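Side-chain contacts in type IV secretion system protein DotB (Yersinia pseudotuberculosis IP 31758, PDB 6GEF), which probably hydrolyses ATP as a hexameric motor ATPase of the GspE family in a type IVb secretion system: residues T44-E47 with F48-H51; V138-G142 with K143-E147; S195-I198 with R199-E203. One frame throughout, in Å; residues are numbered along the deposited sequence.

Interaction 1: residues T44-E47 with F48-H51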
ATOM      1  N   THR A  44       8.605  33.467  40.623  1.00 72.82           N
ATOM      2  CA  THR A  44       9.509  32.314  40.649  1.00 70.76           C
ATOM      3  C   THR A  44      10.320  32.250  39.371  1.00 69.73           C
ATOM      4  O   THR A  44      11.525  31.980  39.423  1.00 68.26           O
ATOM      5  CB  THR A  44       8.716  31.028  40.897  1.00 70.59           C
ATOM      6  OG1 THR A  44       7.872  31.201  42.043  1.00 69.58           O
ATOM      7  CG2 THR A  44       9.658  29.856  41.121  1.00 72.25           C
ATOM      8  N   VAL A  45       9.688  32.428  38.223  1.00 69.86           N
ATOM      9  CA  VAL A  45      10.399  32.361  36.962  1.00 69.15           C
ATOM     10  C   VAL A  45      11.314  33.543  36.833  1.00 70.84           C
ATOM     11  O   VAL A  45      12.364  33.468  36.141  1.00 77.38           O
ATOM     12  CB  VAL A  45       9.435  32.176  35.772  1.00 69.66           C
ATOM     13  CG1 VAL A  45       8.128  31.570  36.236  1.00 71.42           C
ATOM     14  CG2 VAL A  45       9.227  33.480  35.059  1.00 72.76           C
ATOM     15  N   LEU A  46      10.955  34.707  37.346  1.00 74.63           N
ATOM     16  CA  LEU A  46      11.860  35.864  37.366  1.00 73.00           C
ATOM     17  C   LEU A  46      13.025  35.639  38.332  1.00 73.51           C
ATOM     18  O   LEU A  46      14.144  36.058  38.043  1.00 78.00           O
ATOM     19  CB  LEU A  46      11.093  37.129  37.702  1.00 76.79           C
ATOM     20  CG  LEU A  46      10.339  37.796  36.554  1.00 78.55           C
ATOM     21  CD1 LEU A  46       9.294  38.780  37.149  1.00 77.77           C
ATOM     22  CD2 LEU A  46      11.331  38.504  35.629  1.00 78.46           C
ATOM     23  N   GLU A  47      12.780  35.012  39.462  1.00 73.07           N
ATOM     24  CA  GLU A  47      13.855  34.629  40.355  1.00 72.20           C
ATOM     25  C   GLU A  47      14.836  33.681  39.664  1.00 71.42           C
ATOM     26  O   GLU A  47      16.048  33.870  39.741  1.00 71.47           O
ATOM     27  CB  GLU A  47      13.280  34.012  41.647  1.00 71.39           C
ATOM     28  CG  GLU A  47      14.307  33.282  42.508  1.00 72.28           C
ATOM     29  CD  GLU A  47      15.453  34.150  42.904  1.00 76.88           C
ATOM     30  OE1 GLU A  47      16.283  33.699  43.709  1.00 83.18           O
ATOM     31  OE2 GLU A  47      15.559  35.304  42.426  1.00 78.93           O
ATOM     32  N   PHE A  48      14.332  32.624  39.060  1.00 68.14           N
ATOM     33  CA  PHE A  48      15.186  31.754  38.253  1.00 70.97           C
ATOM     34  C   PHE A  48      15.871  32.530  37.149  1.00 70.75           C
ATOM     35  O   PHE A  48      17.003  32.199  36.772  1.00 73.24           O
ATOM     36  CB  PHE A  48      14.378  30.571  37.686  1.00 67.63           C
ATOM     37  CG  PHE A  48      14.194  29.448  38.658  1.00 68.49           C
ATOM     38  CD1 PHE A  48      15.256  28.976  39.400  1.00 68.78           C
ATOM     39  CD2 PHE A  48      12.964  28.846  38.827  1.00 69.60           C
ATOM     40  CE1 PHE A  48      15.097  27.915  40.295  1.00 68.77           C
ATOM     41  CE2 PHE A  48      12.809  27.788  39.711  1.00 69.84           C
ATOM     42  CZ  PHE A  48      13.876  27.337  40.450  1.00 68.68           C
ATOM     43  N   LEU A  49      15.216  33.529  36.580  1.00 68.71           N
ATOM     44  CA  LEU A  49      15.804  34.274  35.462  1.00 69.00           C
ATOM     45  C   LEU A  49      16.945  35.144  35.912  1.00 69.27           C
ATOM     46  O   LEU A  49      17.912  35.341  35.180  1.00 71.53           O
ATOM     47  CB  LEU A  49      14.721  35.095  34.751  1.00 70.78           C
ATOM     48  CG  LEU A  49      15.042  35.549  33.327  1.00 76.54           C
ATOM     49  CD1 LEU A  49      13.819  36.266  32.758  1.00 80.63           C
ATOM     50  CD2 LEU A  49      16.259  36.417  33.309  1.00 81.19           C
ATOM     51  N   ALA A  50      16.874  35.714  37.109  1.00 70.30           N
ATOM     52  CA  ALA A  50      18.048  36.324  37.737  1.00 72.34           C
ATOM     53  C   ALA A  50      19.270  35.381  37.707  1.00 72.86           C
ATOM     54  O   ALA A  50      20.388  35.826  37.524  1.00 78.80           O
ATOM     55  CB  ALA A  50      17.728  36.768  39.152  1.00 74.32           C
ATOM     56  N   HIS A  51      19.023  34.105  37.877  1.00 72.21           N
ATOM     57  CA  HIS A  51      20.092  33.108  37.921  1.00 73.69           C
ATOM     58  C   HIS A  51      20.523  32.605  36.537  1.00 74.08           C
ATOM     59  O   HIS A  51      21.430  31.792  36.473  1.00 71.54           O
ATOM     60  CB  HIS A  51      19.685  31.910  38.789  1.00 69.84           C
ATOM     61  CG  HIS A  51      19.745  32.187  40.261  1.00 69.23           C
ATOM     62  ND1 HIS A  51      20.913  32.046  40.975  1.00 68.41           N
ATOM     63  CD2 HIS A  51      18.803  32.586  41.145  1.00 71.67           C
ATOM     64  CE1 HIS A  51      20.696  32.360  42.235  1.00 72.10           C
ATOM     65  NE2 HIS A  51      19.424  32.693  42.359  1.00 74.95           N
TER
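Thr44 and Phe48, one helical turn apart near the end of helix 38-50, lie side by side and point the same way. The methyl CG2 of Thr44 sits 4.0 Å from CE2 of the Phe48 ring and at a similar distance from CD2. This leaves the Thr44 hydroxyl on the other branch of CB: OG1 stands beside the backbone N (chi1 -51°) and bonds to Gln40 O and Tyr29 OH, while the methyl serves the ring. In the backbone of the same turn, Phe48 N donates to Thr44 O at 2.9 Å in an almost straight bond. Ile64 and Ala66 also pack against Phe48, so this is the close-packed half of the turn.

Glu47 and His51 form a second, polar pair. The aliphatic part of Glu47 bends at CG (chi2 57°), bringing the carboxylate up to the imidazole at an angle, the two planes nearly perpendicular. OE1 lies in the ring plane at its edge, 3.6 Å from NE2 of His51, too far for a direct bond. Each group is instead held by the N-terminal segment: Glu47 OE2 by the hydroxyl of Thr27, and His51 NE2 by the carbonyl of Phe25.

The packing thins out along Leu46, Leu49 and Ala50. Leu46 CD2 approaches Leu49 CD1 only to 4.4 Å, both leucines are partly exposed, and Ala50 is exposed, its CB 4.2 Å from Glu47 OE2. Leu46 and Leu49 also reach strands 108-115 and 128-140.

The chemistry implies a helix end seated by hydrocarbon on the sheet and tied by polar groups to the preceding chain; the carbonyl of Phe25 calls for a hydrogen on His51 NE2, and the nearby carboxylate may modestly favour the cationic imidazolium.

Interaction 2: residues V138-G142 with K143-E147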
ATOM      1  N   VAL A 138       2.695  12.856  33.168  1.00 59.43           N
ATOM      2  CA  VAL A 138       3.512  11.961  33.976  1.00 56.14           C
ATOM      3  C   VAL A 138       2.608  11.205  34.945  1.00 59.48           C
ATOM      4  O   VAL A 138       1.404  11.480  35.071  1.00 61.00           O
ATOM      5  CB  VAL A 138       4.577  12.736  34.775  1.00 57.98           C
ATOM      6  CG1 VAL A 138       5.552  13.418  33.817  1.00 60.68           C
ATOM      7  CG2 VAL A 138       3.966  13.775  35.681  1.00 58.15           C
ATOM      8  N   TYR A 139       3.172  10.213  35.606  1.00 61.26           N
ATOM      9  CA  TYR A 139       2.452   9.364  36.552  1.00 62.24           C
ATOM     10  C   TYR A 139       3.200   9.357  37.859  1.00 61.47           C
ATOM     11  O   TYR A 139       4.372   8.934  37.914  1.00 61.68           O
ATOM     12  CB  TYR A 139       2.336   7.920  36.034  1.00 64.18           C
ATOM     13  CG  TYR A 139       1.221   7.138  36.658  1.00 66.86           C
ATOM     14  CD1 TYR A 139      -0.088   7.253  36.169  1.00 67.90           C
ATOM     15  CD2 TYR A 139       1.454   6.277  37.726  1.00 71.97           C
ATOM     16  CE1 TYR A 139      -1.128   6.532  36.756  1.00 71.15           C
ATOM     17  CE2 TYR A 139       0.403   5.559  38.307  1.00 75.89           C
ATOM     18  CZ  TYR A 139      -0.876   5.697  37.805  1.00 74.46           C
ATOM     19  OH  TYR A 139      -1.893   4.981  38.373  1.00 76.15           O
ATOM     20  N   ILE A 140       2.565   9.872  38.919  1.00 61.50           N
ATOM     21  CA  ILE A 140       3.206  10.014  40.226  1.00 61.46           C
ATOM     22  C   ILE A 140       2.226   9.546  41.292  1.00 66.57           C
ATOM     23  O   ILE A 140       1.011   9.803  41.193  1.00 69.11           O
ATOM     24  CB  ILE A 140       3.595  11.488  40.471  1.00 61.41           C
ATOM     25  CG1 ILE A 140       4.411  12.050  39.317  1.00 60.44           C
ATOM     26  CG2 ILE A 140       4.362  11.608  41.802  1.00 62.70           C
ATOM     27  CD1 ILE A 140       5.124  13.336  39.601  1.00 61.49           C
ATOM     28  N   GLN A 141       2.737   8.840  42.292  1.00 70.26           N
ATOM     29  CA  GLN A 141       1.933   8.417  43.449  1.00 72.96           C
ATOM     30  C   GLN A 141       0.596   7.829  43.005  1.00 73.23           C
ATOM     31  O   GLN A 141      -0.444   8.086  43.601  1.00 77.77           O
ATOM     32  CB  GLN A 141       1.678   9.600  44.439  1.00 76.95           C
ATOM     33  CG  GLN A 141       2.909  10.365  44.851  1.00 77.72           C
ATOM     34  CD  GLN A 141       3.822   9.640  45.796  1.00 79.81           C
ATOM     35  OE1 GLN A 141       3.674   8.441  46.087  1.00 86.74           O
ATOM     36  NE2 GLN A 141       4.804  10.373  46.287  1.00 77.79           N
ATOM     37  N   GLY A 142       0.620   7.032  41.956  1.00 71.19           N
ATOM     38  CA  GLY A 142      -0.531   6.274  41.526  1.00 72.97           C
ATOM     39  C   GLY A 142      -1.546   7.024  40.689  1.00 73.84           C
ATOM     40  O   GLY A 142      -2.613   6.484  40.417  1.00 80.66           O
ATOM     41  N   LYS A 143      -1.236   8.234  40.269  1.00 74.26           N
ATOM     42  CA  LYS A 143      -2.203   9.078  39.566  1.00 76.38           C
ATOM     43  C   LYS A 143      -1.503   9.857  38.466  1.00 68.73           C
ATOM     44  O   LYS A 143      -0.308  10.124  38.556  1.00 61.34           O
ATOM     45  CB  LYS A 143      -2.908  10.078  40.524  1.00 81.89           C
ATOM     46  CG  LYS A 143      -3.612   9.394  41.680  1.00 92.73           C
ATOM     47  CD  LYS A 143      -4.962   9.976  42.040  1.00 97.88           C
ATOM     48  CE  LYS A 143      -5.656   9.009  43.002  1.00102.58           C
ATOM     49  NZ  LYS A 143      -7.092   9.339  43.279  1.00106.45           N
ATOM     50  N   THR A 144      -2.263  10.215  37.442  1.00 65.61           N
ATOM     51  CA  THR A 144      -1.734  10.975  36.326  1.00 68.35           C
ATOM     52  C   THR A 144      -1.692  12.458  36.681  1.00 70.89           C
ATOM     53  O   THR A 144      -2.704  13.044  37.105  1.00 73.82           O
ATOM     54  CB  THR A 144      -2.607  10.782  35.086  1.00 69.95           C
ATOM     55  OG1 THR A 144      -3.911  11.266  35.339  1.00 68.78           O
ATOM     56  CG2 THR A 144      -2.724   9.306  34.726  1.00 71.37           C
ATOM     57  N   THR A 145      -0.511  13.057  36.573  1.00 68.38           N
ATOM     58  CA  THR A 145      -0.333  14.483  36.730  1.00 67.89           C
ATOM     59  C   THR A 145       0.307  15.056  35.467  1.00 64.79           C
ATOM     60  O   THR A 145       0.603  14.361  34.519  1.00 61.74           O
ATOM     61  CB  THR A 145       0.517  14.796  37.983  1.00 71.07           C
ATOM     62  OG1 THR A 145       1.106  16.098  37.851  1.00 73.59           O
ATOM     63  CG2 THR A 145       1.626  13.762  38.148  1.00 73.21           C
ATOM     64  N   ALA A 146       0.513  16.371  35.489  1.00 64.93           N
ATOM     65  CA  ALA A 146       1.311  17.061  34.486  1.00 61.56           C
ATOM     66  C   ALA A 146       2.750  17.233  34.969  1.00 56.63           C
ATOM     67  O   ALA A 146       3.018  17.326  36.155  1.00 51.68           O
ATOM     68  CB  ALA A 146       0.682  18.425  34.201  1.00 64.63           C
ATOM     69  N   GLU A 147       3.644  17.262  34.011  1.00 58.46           N
ATOM     70  CA  GLU A 147       4.977  17.877  34.191  1.00 60.78           C
ATOM     71  C   GLU A 147       5.096  19.039  33.221  1.00 58.14           C
ATOM     72  O   GLU A 147       4.767  18.900  32.039  1.00 60.37           O
ATOM     73  CB  GLU A 147       6.094  16.853  33.928  1.00 62.56           C
ATOM     74  CG  GLU A 147       7.187  16.873  34.982  1.00 69.09           C
ATOM     75  CD  GLU A 147       8.531  17.236  34.417  1.00 75.78           C
ATOM     76  OE1 GLU A 147       8.912  16.660  33.369  1.00 77.19           O
ATOM     77  OE2 GLU A 147       9.223  18.072  35.032  1.00 88.15           O
TER
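The Tyr139 ring lies against the chain that returns from the turn: Lys143 N stands 3.5 Å above one of its faces, offset toward the rim, and Thr144 CG2 meets its edge, 3.6 Å from CD1. With CG anti to the backbone N (chi1 -159°), the ring reaches across the returning strand toward the turn. Gln241 of the second subunit packs on both Tyr139 and Thr144.

On the face of Val138, Ile140 and Thr145, a small hydrocarbon cluster forms. Thr145 CG2 faces both Val138 CG2 and Ile140 CG1, the latter 3.5 Å away, while Val138 CG1 touches Glu147 CB at 3.5 Å. Thr145 OG1 turns from this cluster and donates to Ala146 O.

Paired backbone bonds join Val138 with Thr145 and Ile140 with Lys143; Tyr139 and Thr144 form the non-hydrogen-bonded pair between them. Gln141 and Gly142, both with positive phi, occupy the corners of a type I' turn, making a two-residue beta hairpin.

The carboxylate of Glu147 leads away, to a salt bridge with Arg255 of the second subunit. The chemistry thus implies a hairpin fixed internally by backbone bonds and packing of aliphatic carbons, whose aromatic and acidic groups serve the subunit interface.

Interaction 3: residues S195-I198 with R199-E203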
ATOM      1  N   SER A 195      23.810  32.251  15.114  1.00 64.44           N
ATOM      2  CA  SER A 195      23.104  33.521  15.283  1.00 64.90           C
ATOM      3  C   SER A 195      24.085  34.650  15.477  1.00 64.73           C
ATOM      4  O   SER A 195      23.973  35.701  14.834  1.00 70.47           O
ATOM      5  CB  SER A 195      22.111  33.412  16.445  1.00 66.30           C
ATOM      6  OG  SER A 195      22.766  33.019  17.632  1.00 70.86           O
ATOM      7  N   SER A 196      25.041  34.488  16.377  1.00 62.42           N
ATOM      8  CA  SER A 196      26.088  35.504  16.555  1.00 63.36           C
ATOM      9  C   SER A 196      26.792  35.782  15.236  1.00 64.39           C
ATOM     10  O   SER A 196      26.971  36.938  14.853  1.00 64.67           O
ATOM     11  CB  SER A 196      27.083  35.047  17.626  1.00 63.10           C
ATOM     12  OG  SER A 196      26.505  35.134  18.915  1.00 62.85           O
ATOM     13  N   ILE A 197      27.187  34.732  14.527  1.00 63.18           N
ATOM     14  CA  ILE A 197      27.878  34.915  13.250  1.00 62.08           C
ATOM     15  C   ILE A 197      27.004  35.704  12.254  1.00 60.06           C
ATOM     16  O   ILE A 197      27.498  36.512  11.485  1.00 65.68           O
ATOM     17  CB  ILE A 197      28.321  33.565  12.658  1.00 61.05           C
ATOM     18  CG1 ILE A 197      29.400  32.924  13.521  1.00 62.40           C
ATOM     19  CG2 ILE A 197      28.819  33.751  11.233  1.00 59.51           C
ATOM     20  CD1 ILE A 197      30.049  31.692  12.918  1.00 62.40           C
ATOM     21  N   ILE A 198      25.699  35.482  12.301  1.00 56.37           N
ATOM     22  CA  ILE A 198      24.791  36.142  11.382  1.00 57.66           C
ATOM     23  C   ILE A 198      24.606  37.630  11.760  1.00 60.21           C
ATOM     24  O   ILE A 198      24.527  38.483  10.880  1.00 61.76           O
ATOM     25  CB  ILE A 198      23.451  35.398  11.301  1.00 55.08           C
ATOM     26  CG1 ILE A 198      23.630  34.068  10.585  1.00 54.84           C
ATOM     27  CG2 ILE A 198      22.403  36.232  10.594  1.00 53.95           C
ATOM     28  CD1 ILE A 198      22.414  33.177  10.516  1.00 53.25           C
ATOM     29  N   ARG A 199      24.515  37.931  13.051  1.00 60.62           N
ATOM     30  CA  ARG A 199      24.443  39.297  13.489  1.00 65.25           C
ATOM     31  C   ARG A 199      25.721  40.040  13.119  1.00 66.74           C
ATOM     32  O   ARG A 199      25.695  41.204  12.665  1.00 65.77           O
ATOM     33  CB  ARG A 199      24.157  39.382  14.983  1.00 66.81           C
ATOM     34  CG  ARG A 199      25.379  39.497  15.870  1.00 69.59           C
ATOM     35  CD  ARG A 199      25.042  40.088  17.200  1.00 71.65           C
ATOM     36  NE  ARG A 199      24.828  41.542  17.146  1.00 74.84           N
ATOM     37  CZ  ARG A 199      24.785  42.324  18.221  1.00 74.64           C
ATOM     38  NH1 ARG A 199      24.898  41.817  19.442  1.00 73.93           N
ATOM     39  NH2 ARG A 199      24.641  43.626  18.085  1.00 75.30           N
ATOM     40  N   TYR A 200      26.881  39.437  13.372  1.00 67.87           N
ATOM     41  CA  TYR A 200      28.138  39.972  12.870  1.00 69.36           C
ATOM     42  C   TYR A 200      28.073  40.245  11.371  1.00 70.72           C
ATOM     43  O   TYR A 200      28.442  41.332  10.910  1.00 75.46           O
ATOM     44  CB  TYR A 200      29.286  39.013  13.187  1.00 70.51           C
ATOM     45  CG  TYR A 200      30.621  39.455  12.625  1.00 72.16           C
ATOM     46  CD1 TYR A 200      31.324  40.533  13.181  1.00 73.81           C
ATOM     47  CD2 TYR A 200      31.205  38.765  11.562  1.00 71.94           C
ATOM     48  CE1 TYR A 200      32.527  40.929  12.668  1.00 78.60           C
ATOM     49  CE2 TYR A 200      32.402  39.167  11.018  1.00 74.15           C
ATOM     50  CZ  TYR A 200      33.081  40.246  11.588  1.00 78.77           C
ATOM     51  OH  TYR A 200      34.314  40.624  11.104  1.00 80.71           O
ATOM     52  N   ILE A 201      27.567  39.278  10.607  1.00 68.42           N
ATOM     53  CA  ILE A 201      27.496  39.434   9.162  1.00 65.97           C
ATOM     54  C   ILE A 201      26.670  40.655   8.794  1.00 64.88           C
ATOM     55  O   ILE A 201      27.115  41.508   8.009  1.00 64.18           O
ATOM     56  CB  ILE A 201      26.945  38.152   8.495  1.00 65.06           C
ATOM     57  CG1 ILE A 201      28.051  37.116   8.347  1.00 64.48           C
ATOM     58  CG2 ILE A 201      26.325  38.464   7.140  1.00 64.78           C
ATOM     59  CD1 ILE A 201      27.587  35.833   7.691  1.00 63.49           C
ATOM     60  N   MET A 202      25.480  40.768   9.355  1.00 64.31           N
ATOM     61  CA  MET A 202      24.600  41.904   9.049  1.00 66.06           C
ATOM     62  C   MET A 202      25.238  43.237   9.469  1.00 66.42           C
ATOM     63  O   MET A 202      25.150  44.212   8.736  1.00 66.58           O
ATOM     64  CB  MET A 202      23.254  41.731   9.739  1.00 65.40           C
ATOM     65  CG  MET A 202      22.448  40.558   9.279  1.00 66.28           C
ATOM     66  SD  MET A 202      20.909  40.356  10.195  1.00 71.75           S
ATOM     67  CE  MET A 202      19.939  41.678   9.448  1.00 68.59           C
ATOM     68  N   GLU A 203      25.922  43.238  10.603  1.00 67.08           N
ATOM     69  CA  GLU A 203      26.367  44.508  11.187  1.00 69.72           C
ATOM     70  C   GLU A 203      27.683  45.007  10.575  1.00 73.25           C
ATOM     71  O   GLU A 203      27.882  46.202  10.463  1.00 76.20           O
ATOM     72  CB  GLU A 203      26.519  44.375  12.699  1.00 68.28           C
ATOM     73  CG  GLU A 203      25.209  44.306  13.452  1.00 67.42           C
ATOM     74  CD  GLU A 203      25.390  44.061  14.930  1.00 68.63           C
ATOM     75  OE1 GLU A 203      24.439  44.305  15.707  1.00 67.58           O
ATOM     76  OE2 GLU A 203      26.510  43.613  15.330  1.00 69.69           O
TER
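Four backbone hydrogen bonds carry the turn between Ser195-Ile198 and Arg199-Glu203. Arg199 N, Tyr200 N, Ile201 N and Met202 N donate in order to the carbonyls of Ser195, Ser196, Ile197 and Ile198, each at 2.9 Å, the regular i to i+4 pattern of an alpha helix.

The apolar contacts run along a buried side of that helix. Ile197 CG2 faces Ile201 CD1 at 4.3 Å, and Ile198 CG2 lies 4.4 Å from the sulfur SD of Met202. Met202 CG stands beside the backbone N (chi1 -64°), which carries the chain back over Ile198 O, 3.3 Å from CG. Ile197, Ile198 and Ile201 all rest on Phe285 of strand 284-288.

One ionic pair lies on another side. The Arg199 chain bends at its third torsion (chi3 -76°), setting the guanidinium beside the Glu203 carboxylate. NH2 and OE1 form the salt bridge, and NE adds a weak bond to the same oxygen at 3.1 Å; NH1 makes a weak bond with Pro157 O.

The remaining polar groups reach neighbouring parts. Tyr200, with CG anti to the backbone N (chi1 177°), sends its ring away from the turn toward helix 167-172, where OH bonds to Asn171 OD1. Ser196 OG bonds to Leu158 O, and Ser195 OG turns back to the carbonyls of Ser191 and Thr192.

The arrangement is that of the helix following a probable Walker A motif, packed on the central sheet as in P-loop NTPases.

All three contacts are local, but they sit in different surroundings. Interactions 1 and 2 belong to the same part of the fold, a helix lying on the antiparallel sheet and a hairpin of that sheet, with their nearest atoms about 11 Å apart. Interaction 3 is in the nucleotide-binding fold, its centre 44 Å from that of interaction 2, on the opposite side of the chain's centre. It is the most buried, and its isoleucines face a sheet strand. Interaction 1 has half its residues buried and draws its polar partners from its own chain; interaction 2, with an exposed turn, places polar and aromatic groups against another subunit.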